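PDB 3GRF: ornithine carbamoyltransferase from Giardia intestinalis, which probably catalyses carbamoyl transfer between carbamoyl phosphate and ornithine, as part of the parasite's arginine degradation pathway. Local coordinates for residues L16-L21 with A214-G219; I25-D30 with T39-N44; E112-M117 with C125-D130; K197-I202 with E254-V259. All coordinates share one frame; numbering follows the deposited sequence.

Contact 1. Residues L16-L21 with A214-G219; sequences LCPKEL and AKHGTG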
loop_
_atom_site.group_PDB
_atom_site.type_symbol
_atom_site.label_atom_id
_atom_site.label_comp_id
_atom_site.label_asym_id
_atom_site.label_seq_id
_atom_site.Cartn_x
_atom_site.Cartn_y
_atom_site.Cartn_z
ATOM N N LEU A 16 -1.816 -29.749 -2.069
ATOM C CA LEU A 16 -0.711 -30.287 -1.268
ATOM C C LEU A 16 -0.909 -31.774 -0.967
ATOM O O LEU A 16 -2.039 -32.239 -0.741
ATOM C CB LEU A 16 -0.625 -29.543 0.067
ATOM C CG LEU A 16 -0.421 -28.028 0.122
ATOM C CD1 LEU A 16 -0.492 -27.531 1.555
ATOM C CD2 LEU A 16 0.934 -27.676 -0.450
ATOM N N CYS A 17 0.186 -32.522 -0.907
ATOM C CA CYS A 17 0.104 -33.894 -0.451
ATOM C C CYS A 17 0.108 -33.749 1.024
ATOM O O CYS A 17 0.367 -32.645 1.513
ATOM C CB CYS A 17 1.310 -34.694 -0.932
ATOM S SG CYS A 17 2.747 -34.332 0.021
ATOM N N PRO A 18 -0.207 -34.841 1.748
ATOM C CA PRO A 18 -0.374 -34.839 3.183
ATOM C C PRO A 18 0.879 -34.390 3.936
ATOM O O PRO A 18 0.770 -33.732 4.965
ATOM C CB PRO A 18 -0.647 -36.324 3.498
ATOM C CG PRO A 18 -1.163 -36.898 2.287
ATOM C CD PRO A 18 -0.476 -36.174 1.174
ATOM N N LYS A 19 2.067 -34.755 3.445
ATOM C CA LYS A 19 3.290 -34.376 4.126
ATOM C C LYS A 19 3.613 -32.896 3.917
ATOM O O LYS A 19 4.216 -32.267 4.779
ATOM C CB LYS A 19 4.454 -35.218 3.626
ATOM C CG LYS A 19 5.772 -34.933 4.306
ATOM C CD LYS A 19 6.386 -36.226 4.877
ATOM C CE LYS A 19 7.431 -35.937 6.022
ATOM N NZ LYS A 19 8.245 -37.181 6.327
ATOM N N GLU A 20 3.246 -32.354 2.761
ATOM C CA GLU A 20 3.416 -30.934 2.518
ATOM C C GLU A 20 2.541 -30.111 3.431
ATOM O O GLU A 20 2.972 -29.083 3.924
ATOM C CB GLU A 20 3.121 -30.586 1.054
ATOM C CG GLU A 20 4.200 -31.115 0.145
ATOM C CD GLU A 20 3.881 -30.933 -1.298
ATOM O OE1 GLU A 20 2.676 -30.866 -1.673
ATOM O OE2 GLU A 20 4.858 -30.835 -2.068
ATOM N N LEU A 21 1.306 -30.558 3.649
ATOM C CA LEU A 21 0.404 -29.858 4.574
ATOM C C LEU A 21 0.924 -29.919 5.996
ATOM O O LEU A 21 0.866 -28.941 6.703
ATOM C CB LEU A 21 -1.002 -30.460 4.509
ATOM C CG LEU A 21 -2.012 -29.921 5.513
ATOM C CD1 LEU A 21 -1.785 -28.387 5.674
ATOM C CD2 LEU A 21 -3.515 -30.277 5.107
ATOM N N ALA A 214 -8.139 -42.644 0.232
ATOM C CA ALA A 214 -7.811 -43.904 -0.449
ATOM C C ALA A 214 -6.388 -43.898 -0.997
ATOM O O ALA A 214 -5.656 -44.856 -0.801
ATOM C CB ALA A 214 -8.795 -44.194 -1.571
ATOM N N LYS A 215 -6.017 -42.821 -1.685
ATOM C CA LYS A 215 -4.761 -42.781 -2.427
ATOM C C LYS A 215 -3.581 -42.719 -1.481
ATOM O O LYS A 215 -2.539 -43.330 -1.745
ATOM C CB LYS A 215 -4.708 -41.591 -3.384
ATOM C CG LYS A 215 -3.298 -41.263 -3.902
ATOM C CD LYS A 215 -3.285 -40.144 -4.933
ATOM C CE LYS A 215 -3.856 -38.857 -4.374
ATOM N NZ LYS A 215 -3.950 -37.778 -5.403
ATOM N N HIS A 216 -3.727 -41.969 -0.393
ATOM C CA HIS A 216 -2.647 -41.879 0.588
ATOM C C HIS A 216 -2.815 -42.782 1.783
ATOM O O HIS A 216 -1.941 -42.782 2.656
ATOM C CB HIS A 216 -2.443 -40.452 1.070
ATOM C CG HIS A 216 -2.160 -39.491 -0.030
ATOM N ND1 HIS A 216 -3.148 -38.753 -0.635
ATOM C CD2 HIS A 216 -1.007 -39.169 -0.653
ATOM C CE1 HIS A 216 -2.612 -37.981 -1.556
ATOM N NE2 HIS A 216 -1.314 -38.218 -1.593
ATOM N N GLY A 217 -3.917 -43.544 1.846
ATOM C CA GLY A 217 -4.194 -44.353 3.043
ATOM C C GLY A 217 -4.029 -43.532 4.321
ATOM O O GLY A 217 -3.248 -43.885 5.244
ATOM N N THR A 218 -4.738 -42.406 4.361
ATOM C CA THR A 218 -4.570 -41.434 5.440
ATOM C C THR A 218 -5.278 -41.919 6.717
ATOM O O THR A 218 -4.881 -41.579 7.846
ATOM C CB THR A 218 -5.067 -40.038 5.024
ATOM O OG1 THR A 218 -6.496 -40.014 4.963
ATOM C CG2 THR A 218 -4.492 -39.608 3.657
ATOM N N GLY A 219 -6.303 -42.747 6.539
ATOM C CA GLY A 219 -7.104 -43.218 7.680
ATOM C C GLY A 219 -8.190 -42.240 8.085
ATOM O O GLY A 219 -8.883 -42.425 9.094
#

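Contact 2. Residues I25-D30 with T39-N44; sequences IDRALD and TARAAN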
loop_
_atom_site.group_PDB
_atom_site.type_symbol
_atom_site.label_atom_id
_atom_site.label_comp_id
_atom_site.label_asym_id
_atom_site.label_seq_id
_atom_site.Cartn_x
_atom_site.Cartn_y
_atom_site.Cartn_z
ATOM N N ILE A 25 2.330 -26.730 8.404
ATOM C CA ILE A 25 1.822 -26.588 9.792
ATOM C C ILE A 25 2.991 -26.412 10.740
ATOM O O ILE A 25 3.061 -25.432 11.437
ATOM C CB ILE A 25 0.889 -27.775 10.226
ATOM C CG1 ILE A 25 -0.496 -27.636 9.563
ATOM C CG2 ILE A 25 0.719 -27.825 11.717
ATOM C CD1 ILE A 25 -1.214 -28.948 9.267
ATOM N N ASP A 26 3.936 -27.334 10.724
ATOM C CA ASP A 26 5.129 -27.222 11.550
ATOM C C ASP A 26 6.002 -25.999 11.254
ATOM O O ASP A 26 6.665 -25.460 12.147
ATOM C CB ASP A 26 5.967 -28.487 11.399
ATOM C CG ASP A 26 5.278 -29.698 11.918
ATOM O OD1 ASP A 26 4.487 -29.582 12.883
ATOM O OD2 ASP A 26 5.531 -30.783 11.356
ATOM N N ARG A 27 6.046 -25.584 9.989
ATOM C CA ARG A 27 6.827 -24.394 9.634
ATOM C C ARG A 27 6.109 -23.150 10.234
ATOM O O ARG A 27 6.717 -22.294 10.877
ATOM C CB ARG A 27 6.963 -24.327 8.120
ATOM C CG ARG A 27 7.810 -23.211 7.612
ATOM C CD ARG A 27 9.031 -23.811 7.027
ATOM N NE ARG A 27 9.854 -22.818 6.362
ATOM C CZ ARG A 27 11.175 -22.850 6.358
ATOM N NH1 ARG A 27 11.823 -23.801 7.019
ATOM N NH2 ARG A 27 11.839 -21.907 5.735
ATOM N N ALA A 28 4.795 -23.089 10.058
ATOM C CA ALA A 28 3.981 -22.008 10.641
ATOM C C ALA A 28 4.224 -21.938 12.137
ATOM O O ALA A 28 4.336 -20.867 12.703
ATOM C CB ALA A 28 2.481 -22.271 10.385
ATOM N N LEU A 29 4.225 -23.105 12.780
ATOM C CA LEU A 29 4.407 -23.184 14.231
ATOM C C LEU A 29 5.808 -22.724 14.632
ATOM O O LEU A 29 5.996 -22.051 15.662
ATOM C CB LEU A 29 4.166 -24.613 14.710
ATOM C CG LEU A 29 2.736 -25.103 14.840
ATOM C CD1 LEU A 29 2.793 -26.601 15.094
ATOM C CD2 LEU A 29 2.028 -24.321 15.969
ATOM N N ASP A 30 6.789 -23.072 13.821
ATOM C CA ASP A 30 8.162 -22.627 14.163
ATOM C C ASP A 30 8.373 -21.157 13.873
ATOM O O ASP A 30 9.155 -20.514 14.548
ATOM C CB ASP A 30 9.242 -23.427 13.451
ATOM C CG ASP A 30 10.649 -23.058 13.949
ATOM O OD1 ASP A 30 11.485 -22.630 13.147
ATOM O OD2 ASP A 30 10.896 -23.158 15.166
ATOM N N THR A 39 13.606 -13.843 9.048
ATOM C CA THR A 39 13.524 -12.431 8.896
ATOM C C THR A 39 14.034 -11.902 7.527
ATOM O O THR A 39 13.839 -10.730 7.173
ATOM C CB THR A 39 14.191 -11.881 10.141
ATOM O OG1 THR A 39 13.276 -11.018 10.814
ATOM C CG2 THR A 39 15.453 -11.245 9.868
ATOM N N ALA A 40 14.670 -12.769 6.747
ATOM C CA ALA A 40 15.250 -12.383 5.461
ATOM C C ALA A 40 14.876 -13.387 4.369
ATOM O O ALA A 40 15.434 -13.373 3.267
ATOM C CB ALA A 40 16.744 -12.246 5.588
ATOM N N ARG A 41 13.907 -14.247 4.675
ATOM C CA ARG A 41 13.438 -15.284 3.736
ATOM C C ARG A 41 12.857 -14.729 2.425
ATOM O O ARG A 41 13.116 -15.286 1.348
ATOM C CB ARG A 41 12.440 -16.221 4.432
ATOM C CG ARG A 41 13.045 -17.186 5.494
ATOM C CD ARG A 41 14.063 -18.198 4.897
ATOM N NE ARG A 41 13.374 -19.181 4.059
ATOM C CZ ARG A 41 13.918 -20.247 3.470
ATOM N NH1 ARG A 41 15.205 -20.526 3.575
ATOM N NH2 ARG A 41 13.136 -21.053 2.774
ATOM N N ALA A 42 12.129 -13.609 2.498
ATOM C CA ALA A 42 11.616 -12.923 1.287
ATOM C C ALA A 42 12.241 -11.558 1.053
ATOM O O ALA A 42 11.623 -10.701 0.437
ATOM C CB ALA A 42 10.042 -12.758 1.374
ATOM N N ALA A 43 13.453 -11.331 1.540
ATOM C CA ALA A 43 14.093 -10.050 1.356
ATOM C C ALA A 43 14.042 -9.704 -0.127
ATOM O O ALA A 43 14.344 -10.557 -0.957
ATOM C CB ALA A 43 15.561 -10.120 1.834
ATOM N N ASN A 44 13.654 -8.453 -0.449
ATOM C CA ASN A 44 13.572 -7.922 -1.831
ATOM C C ASN A 44 12.578 -8.573 -2.771
ATOM O O ASN A 44 12.591 -8.338 -4.013
ATOM C CB ASN A 44 14.933 -7.856 -2.500
ATOM C CG ASN A 44 15.912 -7.037 -1.709
ATOM O OD1 ASN A 44 15.857 -5.812 -1.711
ATOM N ND2 ASN A 44 16.766 -7.711 -0.964
#

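Contact 3. Residues E112-M117 with C125-D130; sequences EMMREM and CINALD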
loop_
_atom_site.group_PDB
_atom_site.type_symbol
_atom_site.label_atom_id
_atom_site.label_comp_id
_atom_site.label_asym_id
_atom_site.label_seq_id
_atom_site.Cartn_x
_atom_site.Cartn_y
_atom_site.Cartn_z
ATOM N N GLU A 112 -13.390 -19.669 -11.318
ATOM C CA GLU A 112 -13.179 -19.514 -12.785
ATOM C C GLU A 112 -12.092 -18.498 -13.134
ATOM O O GLU A 112 -11.081 -18.832 -13.787
ATOM C CB GLU A 112 -14.495 -19.086 -13.481
ATOM C CG GLU A 112 -15.761 -19.906 -13.108
ATOM C CD GLU A 112 -15.501 -21.415 -12.978
ATOM O OE1 GLU A 112 -16.247 -22.083 -12.226
ATOM O OE2 GLU A 112 -14.549 -21.924 -13.620
ATOM N N MET A 113 -12.309 -17.272 -12.663
ATOM C CA MET A 113 -11.337 -16.176 -12.705
ATOM C C MET A 113 -10.009 -16.528 -12.039
ATOM O O MET A 113 -8.943 -16.152 -12.523
ATOM C CB MET A 113 -11.943 -14.966 -12.020
ATOM C CG MET A 113 -13.466 -14.934 -12.120
ATOM S SD MET A 113 -14.271 -13.728 -11.055
ATOM C CE MET A 113 -13.678 -12.177 -11.738
ATOM N N MET A 114 -10.091 -17.259 -10.936
ATOM C CA MET A 114 -8.915 -17.716 -10.208
ATOM C C MET A 114 -8.106 -18.725 -11.001
ATOM O O MET A 114 -6.859 -18.652 -11.037
ATOM C CB MET A 114 -9.339 -18.302 -8.850
ATOM C CG MET A 114 -8.178 -18.667 -7.946
ATOM S SD MET A 114 -7.351 -17.187 -7.367
ATOM C CE MET A 114 -5.644 -17.541 -7.755
ATOM N N ARG A 115 -8.812 -19.680 -11.602
ATOM C CA ARG A 115 -8.233 -20.707 -12.476
ATOM C C ARG A 115 -7.675 -20.159 -13.769
ATOM O O ARG A 115 -6.644 -20.634 -14.238
ATOM C CB ARG A 115 -9.283 -21.741 -12.863
ATOM C CG ARG A 115 -9.309 -22.957 -11.964
ATOM C CD ARG A 115 -10.739 -23.458 -11.875
ATOM N NE ARG A 115 -10.932 -24.489 -10.855
ATOM C CZ ARG A 115 -12.067 -25.163 -10.680
ATOM N NH1 ARG A 115 -13.117 -24.919 -11.457
ATOM N NH2 ARG A 115 -12.156 -26.085 -9.722
ATOM N N GLU A 116 -8.399 -19.205 -14.359
ATOM C CA GLU A 116 -7.982 -18.479 -15.552
ATOM C C GLU A 116 -6.648 -17.765 -15.294
ATOM O O GLU A 116 -5.659 -17.972 -16.022
ATOM C CB GLU A 116 -9.160 -17.554 -15.960
ATOM C CG GLU A 116 -8.978 -16.410 -16.993
ATOM C CD GLU A 116 -8.386 -16.820 -18.328
ATOM O OE1 GLU A 116 -8.793 -16.235 -19.350
ATOM O OE2 GLU A 116 -7.486 -17.683 -18.360
ATOM N N MET A 117 -6.592 -16.988 -14.211
ATOM C CA MET A 117 -5.375 -16.260 -13.845
ATOM C C MET A 117 -4.212 -17.205 -13.628
ATOM O O MET A 117 -3.153 -17.053 -14.240
ATOM C CB MET A 117 -5.591 -15.448 -12.575
ATOM C CG MET A 117 -4.387 -14.593 -12.218
ATOM S SD MET A 117 -4.513 -13.927 -10.534
ATOM C CE MET A 117 -5.661 -12.595 -10.871
ATOM N N CYS A 125 0.408 -18.951 -7.851
ATOM C CA CYS A 125 -0.822 -18.226 -7.450
ATOM C C CYS A 125 -1.635 -19.009 -6.370
ATOM O O CYS A 125 -1.761 -20.244 -6.382
ATOM C CB CYS A 125 -1.731 -17.849 -8.635
ATOM S SG CYS A 125 -0.959 -17.006 -10.016
ATOM N N ILE A 126 -2.132 -18.252 -5.412
ATOM C CA ILE A 126 -2.721 -18.790 -4.205
ATOM C C ILE A 126 -4.103 -18.177 -4.149
ATOM O O ILE A 126 -4.236 -16.994 -4.328
ATOM C CB ILE A 126 -1.910 -18.415 -2.962
ATOM C CG1 ILE A 126 -0.554 -19.129 -2.997
ATOM C CG2 ILE A 126 -2.680 -18.812 -1.689
ATOM C CD1 ILE A 126 0.535 -18.408 -2.215
ATOM N N ASN A 127 -5.119 -19.017 -3.987
ATOM C CA ASN A 127 -6.488 -18.579 -3.833
ATOM C C ASN A 127 -6.654 -18.074 -2.384
ATOM O O ASN A 127 -6.511 -18.835 -1.426
ATOM C CB ASN A 127 -7.405 -19.769 -4.164
ATOM C CG ASN A 127 -8.823 -19.576 -3.698
ATOM O OD1 ASN A 127 -9.316 -18.468 -3.628
ATOM N ND2 ASN A 127 -9.504 -20.671 -3.426
ATOM N N ALA A 128 -6.939 -16.779 -2.245
ATOM C CA ALA A 128 -7.086 -16.129 -0.935
ATOM C C ALA A 128 -8.562 -16.104 -0.533
ATOM O O ALA A 128 -8.945 -15.468 0.439
ATOM C CB ALA A 128 -6.502 -14.699 -0.990
ATOM N N LEU A 129 -9.394 -16.759 -1.346
ATOM C CA LEU A 129 -10.753 -17.167 -0.996
ATOM C C LEU A 129 -11.562 -17.071 -2.278
ATOM O O LEU A 129 -11.523 -16.052 -2.957
ATOM C CB LEU A 129 -11.398 -16.300 0.102
ATOM C CG LEU A 129 -12.892 -16.541 0.450
ATOM C CD1 LEU A 129 -13.208 -17.996 0.785
ATOM C CD2 LEU A 129 -13.322 -15.664 1.610
ATOM N N ASP A 130 -12.273 -18.142 -2.628
ATOM C CA ASP A 130 -13.241 -18.095 -3.726
ATOM C C ASP A 130 -14.368 -19.026 -3.362
ATOM O O ASP A 130 -14.399 -19.504 -2.234
ATOM C CB ASP A 130 -12.587 -18.427 -5.085
ATOM C CG ASP A 130 -12.106 -19.885 -5.210
ATOM O OD1 ASP A 130 -12.133 -20.680 -4.241
ATOM O OD2 ASP A 130 -11.694 -20.229 -6.330
#

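Contact 4. Residues K197-I202 with E254-V259; sequences KDFKPI and EARLKV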
loop_
_atom_site.group_PDB
_atom_site.type_symbol
_atom_site.label_atom_id
_atom_site.label_comp_id
_atom_site.label_asym_id
_atom_site.label_seq_id
_atom_site.Cartn_x
_atom_site.Cartn_y
_atom_site.Cartn_z
ATOM N N LYS A 197 -30.712 -30.271 -0.277
ATOM C CA LYS A 197 -29.762 -30.270 -1.385
ATOM C C LYS A 197 -28.885 -29.020 -1.407
ATOM O O LYS A 197 -27.700 -29.113 -1.710
ATOM C CB LYS A 197 -30.506 -30.474 -2.725
ATOM C CG LYS A 197 -31.535 -31.613 -2.681
ATOM C CD LYS A 197 -31.175 -32.807 -3.596
ATOM C CE LYS A 197 -30.993 -34.132 -2.797
ATOM N NZ LYS A 197 -31.586 -35.389 -3.436
ATOM N N ASP A 198 -29.458 -27.865 -1.064
ATOM C CA ASP A 198 -28.746 -26.556 -1.131
ATOM C C ASP A 198 -27.782 -26.267 0.036
ATOM O O ASP A 198 -27.142 -25.241 0.065
ATOM C CB ASP A 198 -29.736 -25.384 -1.212
ATOM C CG ASP A 198 -30.671 -25.487 -2.391
ATOM O OD1 ASP A 198 -30.305 -26.125 -3.394
ATOM O OD2 ASP A 198 -31.779 -24.922 -2.303
ATOM N N PHE A 199 -27.716 -27.166 1.003
ATOM C CA PHE A 199 -26.960 -26.913 2.219
ATOM C C PHE A 199 -26.023 -28.076 2.530
ATOM O O PHE A 199 -25.422 -28.092 3.590
ATOM C CB PHE A 199 -27.905 -26.615 3.409
ATOM C CG PHE A 199 -28.791 -25.373 3.196
ATOM C CD1 PHE A 199 -29.961 -25.454 2.458
ATOM C CD2 PHE A 199 -28.416 -24.129 3.708
ATOM C CE1 PHE A 199 -30.758 -24.312 2.222
ATOM C CE2 PHE A 199 -29.199 -22.998 3.488
ATOM C CZ PHE A 199 -30.389 -23.105 2.754
ATOM N N LYS A 200 -25.902 -29.035 1.610
ATOM C CA LYS A 200 -25.022 -30.188 1.813
ATOM C C LYS A 200 -23.758 -30.015 0.985
ATOM O O LYS A 200 -23.790 -29.353 -0.024
ATOM C CB LYS A 200 -25.695 -31.484 1.351
ATOM C CG LYS A 200 -27.021 -31.828 1.984
ATOM C CD LYS A 200 -27.563 -33.053 1.281
ATOM C CE LYS A 200 -28.766 -33.538 1.989
ATOM N NZ LYS A 200 -29.021 -34.984 1.741
ATOM N N PRO A 201 -22.651 -30.683 1.368
ATOM C CA PRO A 201 -21.475 -30.679 0.496
ATOM C C PRO A 201 -21.805 -31.212 -0.886
ATOM O O PRO A 201 -22.701 -32.023 -1.048
ATOM C CB PRO A 201 -20.520 -31.647 1.177
ATOM C CG PRO A 201 -20.977 -31.773 2.546
ATOM C CD PRO A 201 -22.447 -31.494 2.573
ATOM N N ILE A 202 -21.068 -30.774 -1.882
ATOM C CA ILE A 202 -21.322 -31.221 -3.247
ATOM C C ILE A 202 -20.676 -32.608 -3.455
ATOM O O ILE A 202 -19.614 -32.866 -2.882
ATOM C CB ILE A 202 -20.856 -30.088 -4.210
ATOM C CG1 ILE A 202 -22.004 -29.647 -5.094
ATOM C CG2 ILE A 202 -19.582 -30.375 -4.925
ATOM C CD1 ILE A 202 -23.019 -28.889 -4.314
ATOM N N GLU A 254 -34.511 -14.073 3.888
ATOM C CA GLU A 254 -33.334 -14.411 4.690
ATOM C C GLU A 254 -33.813 -15.593 5.521
ATOM O O GLU A 254 -33.364 -15.816 6.662
ATOM C CB GLU A 254 -33.005 -13.233 5.609
ATOM C CG GLU A 254 -31.853 -13.425 6.574
ATOM C CD GLU A 254 -30.693 -12.482 6.296
ATOM O OE1 GLU A 254 -30.224 -12.452 5.138
ATOM O OE2 GLU A 254 -30.234 -11.781 7.237
ATOM N N ALA A 255 -34.743 -16.350 4.914
ATOM C CA ALA A 255 -35.307 -17.573 5.489
ATOM C C ALA A 255 -34.467 -18.816 5.136
ATOM O O ALA A 255 -34.966 -19.943 5.164
ATOM C CB ALA A 255 -36.741 -17.752 5.029
ATOM N N ARG A 256 -33.183 -18.620 4.846
ATOM C CA ARG A 256 -32.231 -19.670 5.160
ATOM C C ARG A 256 -32.190 -19.996 6.667
ATOM O O ARG A 256 -31.758 -21.080 7.075
ATOM C CB ARG A 256 -30.830 -19.419 4.567
ATOM C CG ARG A 256 -30.328 -17.996 4.469
ATOM C CD ARG A 256 -28.818 -18.006 4.111
ATOM N NE ARG A 256 -28.544 -19.051 3.124
ATOM C CZ ARG A 256 -27.512 -19.902 3.136
ATOM N NH1 ARG A 256 -26.569 -19.853 4.087
ATOM N NH2 ARG A 256 -27.429 -20.809 2.168
ATOM N N LEU A 257 -32.673 -19.056 7.475
ATOM C CA LEU A 257 -32.710 -19.176 8.932
ATOM C C LEU A 257 -33.604 -20.308 9.432
ATOM O O LEU A 257 -33.360 -20.872 10.490
ATOM C CB LEU A 257 -33.134 -17.839 9.564
ATOM C CG LEU A 257 -32.030 -16.979 10.192
ATOM C CD1 LEU A 257 -31.171 -16.287 9.132
ATOM C CD2 LEU A 257 -32.623 -15.940 11.130
ATOM N N LYS A 258 -34.648 -20.641 8.691
ATOM C CA LYS A 258 -35.531 -21.704 9.154
ATOM C C LYS A 258 -34.859 -23.064 8.931
ATOM O O LYS A 258 -34.960 -23.969 9.774
ATOM C CB LYS A 258 -36.920 -21.624 8.505
ATOM C CG LYS A 258 -36.901 -21.344 7.022
ATOM C CD LYS A 258 -38.083 -21.991 6.330
ATOM C CE LYS A 258 -37.694 -22.396 4.906
ATOM N NZ LYS A 258 -38.753 -21.960 3.939
ATOM N N VAL A 259 -34.124 -23.187 7.829
ATOM C CA VAL A 259 -33.398 -24.439 7.556
ATOM C C VAL A 259 -32.116 -24.562 8.431
ATOM O O VAL A 259 -31.808 -25.630 8.923
ATOM C CB VAL A 259 -33.238 -24.697 5.993
ATOM C CG1 VAL A 259 -33.525 -23.442 5.198
ATOM C CG2 VAL A 259 -31.906 -25.243 5.622
HETATM O O HOH W 1 -26.329 -22.603 0.607
#

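Contact 1. Residues L16-L21 with A214-G219
Pro-18, in the first turn of helix 18-33, lies over one face of the imidazole of His-216, the last residue of helix 203-216, in a proline CH-pi contact that ties the carbamoyl phosphate-binding part of the chain to the ornithine-binding part. The tight region is small. CD of Pro-18 stands 3.6 Å from the centroid of the His-216 ring and only 18° from its normal, while CG of the proline reaches CG of the histidine at 3.6 Å, so two methylenes share the face. On the opposite face sits CG of Lys-215, and the imidazole is thus sandwiched between aliphatic groups. His-216 swings its ring to this side with CG anti to its own carbonyl carbon (chi1 -57°), and ND1 is held by a hydrogen bond to the carbonyl O of Ile-212, one turn back in the same helix, which helps fix the ring's rotation.

Away from this stack the packing thins out quickly. Cys-17 approaches the ring obliquely, with its CB 4.4 Å from NE2 of His-216, and Thr-218 comes no nearer. Past His-216 the chain leaves the helix on the exposed side. Next to the proline, the helix start is capped: Cys-17 is the N-cap, and with Glu-20 it forms a capping box. OE1 of Glu-20 accepts from the backbone N of Cys-17 at 3.1 Å on its anti side, and the return bond runs from the backbone N of Glu-20 to SG of Cys-17, 3.4 Å long.

Contact 2. Residues I25-D30 with T39-N44
The guanidinium of Arg-41 presents a face to NH2 of Arg-27, which stands 3.1 Å above its plane and is displaced toward the rim. Seen from the other partner, NE of Arg-41 lies in the plane of the Arg-27 guanidinium, at its edge. The two planes are 68° apart, so the groups are not stacked flat. NH2 of Arg-27 is 3.3 Å from NH2 of Arg-41 and 3.5 Å from CZ of Arg-41. Both nitrogens of the closer pair are donors, and no bond links them. The closeness of two cations is probably made tolerable by the carboxylate of Asp-319, which takes a salt bridge from NH2 of Arg-27 on OD2 and another from NE of Arg-41 on OD1; each arginine thereby helps to fix the rotation of the acid that holds the other.

The side chains arrive at about a right angle. Arg-27 leaves its helix with CG anti to the backbone N (chi1 -176°) and bends at chi2; together the two side chains span the 12.7 Å between CA of Arg-27 and CA of Arg-41. Arg-41 is folded at both chi2 and chi3, and it springs from the second position of a type I beta turn, Ala-40 to Ala-43, whose closing backbone bond is weak.

Asp-319 belongs to helix 303-322, so near the surface this pair joins three elements: helix 18-33, the loop leading to strand 46-51, and the C-terminal helix. Beside Arg-41, Ala-42 packs on Met-66 and Leu-69 of helix 56-69, while Ala-28 touches helix 135-151 through Met-143.

Contact 3. Residues E112-M117 with C125-D130
One side chain, Met-114, makes every close contact between helix 112-117 and segment 125-130, and it does so by lying along backbone as much as by meeting side chains. Its CE methyl rests 3.7 Å from the carbonyl O of Ile-126 and 4.0 Å from CB of Cys-125, while SD lies 3.9 Å from CA of Asn-127. Nearer the helix, CG of Met-114 touches CB of Asn-127 at 4.0 Å. With CG anti to the backbone N (chi1 -174°), the chain reaches out to the strand, then bends at chi2 and chi3 to run along it.

The far end of the methionine is apolar packing, but its root faces a carboxylate: OD2 of Asp-130 comes to 4.0 Å from CB of Met-114, the two side chains crossing at about a right angle. That acid is anchored through OD1, which accepts from the backbone N of Phe-132 and of Gly-133 and, weakly, from ND2 of Asn-127. Asn-127 in turn makes an Asx turn, its OD1 accepting from Leu-129 N at 2.9 Å with the donor well above the carbonyl plane.

Helix segment 112-117 and strand 125-127 run nearly antiparallel, at 169°, as the second half of the beta-alpha-beta unit begun by strand 103-107. Strand 125-127 bonds to that strand through Ile-126, which sets off away from the helix at CB; its side chain packs on Leu-136 of helix 135-151.

Contact 4. Residues K197-I202 with E254-V259
The loop between strand 188-192 and helix 203-216 sends the ring of Phe-199 against segment 254-259, where Arg-256 and Val-259 receive it. CG2 of Val-259 sits over the middle of one face in a CH-pi contact, 3.7 Å from the ring centroid and 11° off the normal, and the two side chains come at each other from opposite directions. Arg-256 approaches the ring obliquely: its NH2 is 3.1 Å from CE2 of Phe-199, a tight approach, and CZ of Arg-256 is 3.5 Å from that same carbon. CE2 thus lies over a face of the guanidinium, with the two planes 30° apart.

Both elements follow strands of the parallel sheet in the ornithine-binding, Rossmann-like half of the chain, and residues 245-252, just before this segment, are not modelled. The phenyl ring is placed by chi1 -61°, with CG anti to the carbonyl carbon, and His-196 adds an edge-to-face ring contact. The arginine is steadied through NH1, which binds the carbonyl O of Trp-243 and makes a salt bridge to Asp-169.

A water bridges the segments beyond the opposite face of the ring. It donates to the carbonyl O of Asp-198 at 2.8 Å and, in the plane of the guanidinium at its edge, accepts a weak bond from NH2 of Arg-256.

In the fold
Contact 3 is the buried one, contacts 1 and 2 lie at the surface, and contact 4 is partly buried. Contacts 1 and 2 share helix 18-33, their centres about 23 Å apart: the first uses its N-terminal turn to reach the ornithine-binding half, the second a later turn to join the loop before strand 46-51. Contacts 2 and 3 both stay within the carbamoyl phosphate-binding part; contact 4, about 40 Å from contact 2 between centres, lies wholly in the other part. Contact 3 relies on methionine packing within one beta-alpha-beta unit. Contacts 1 and 4 each set aliphatic carbon over an aromatic face, whereas contact 2 pairs charges around a shared acid.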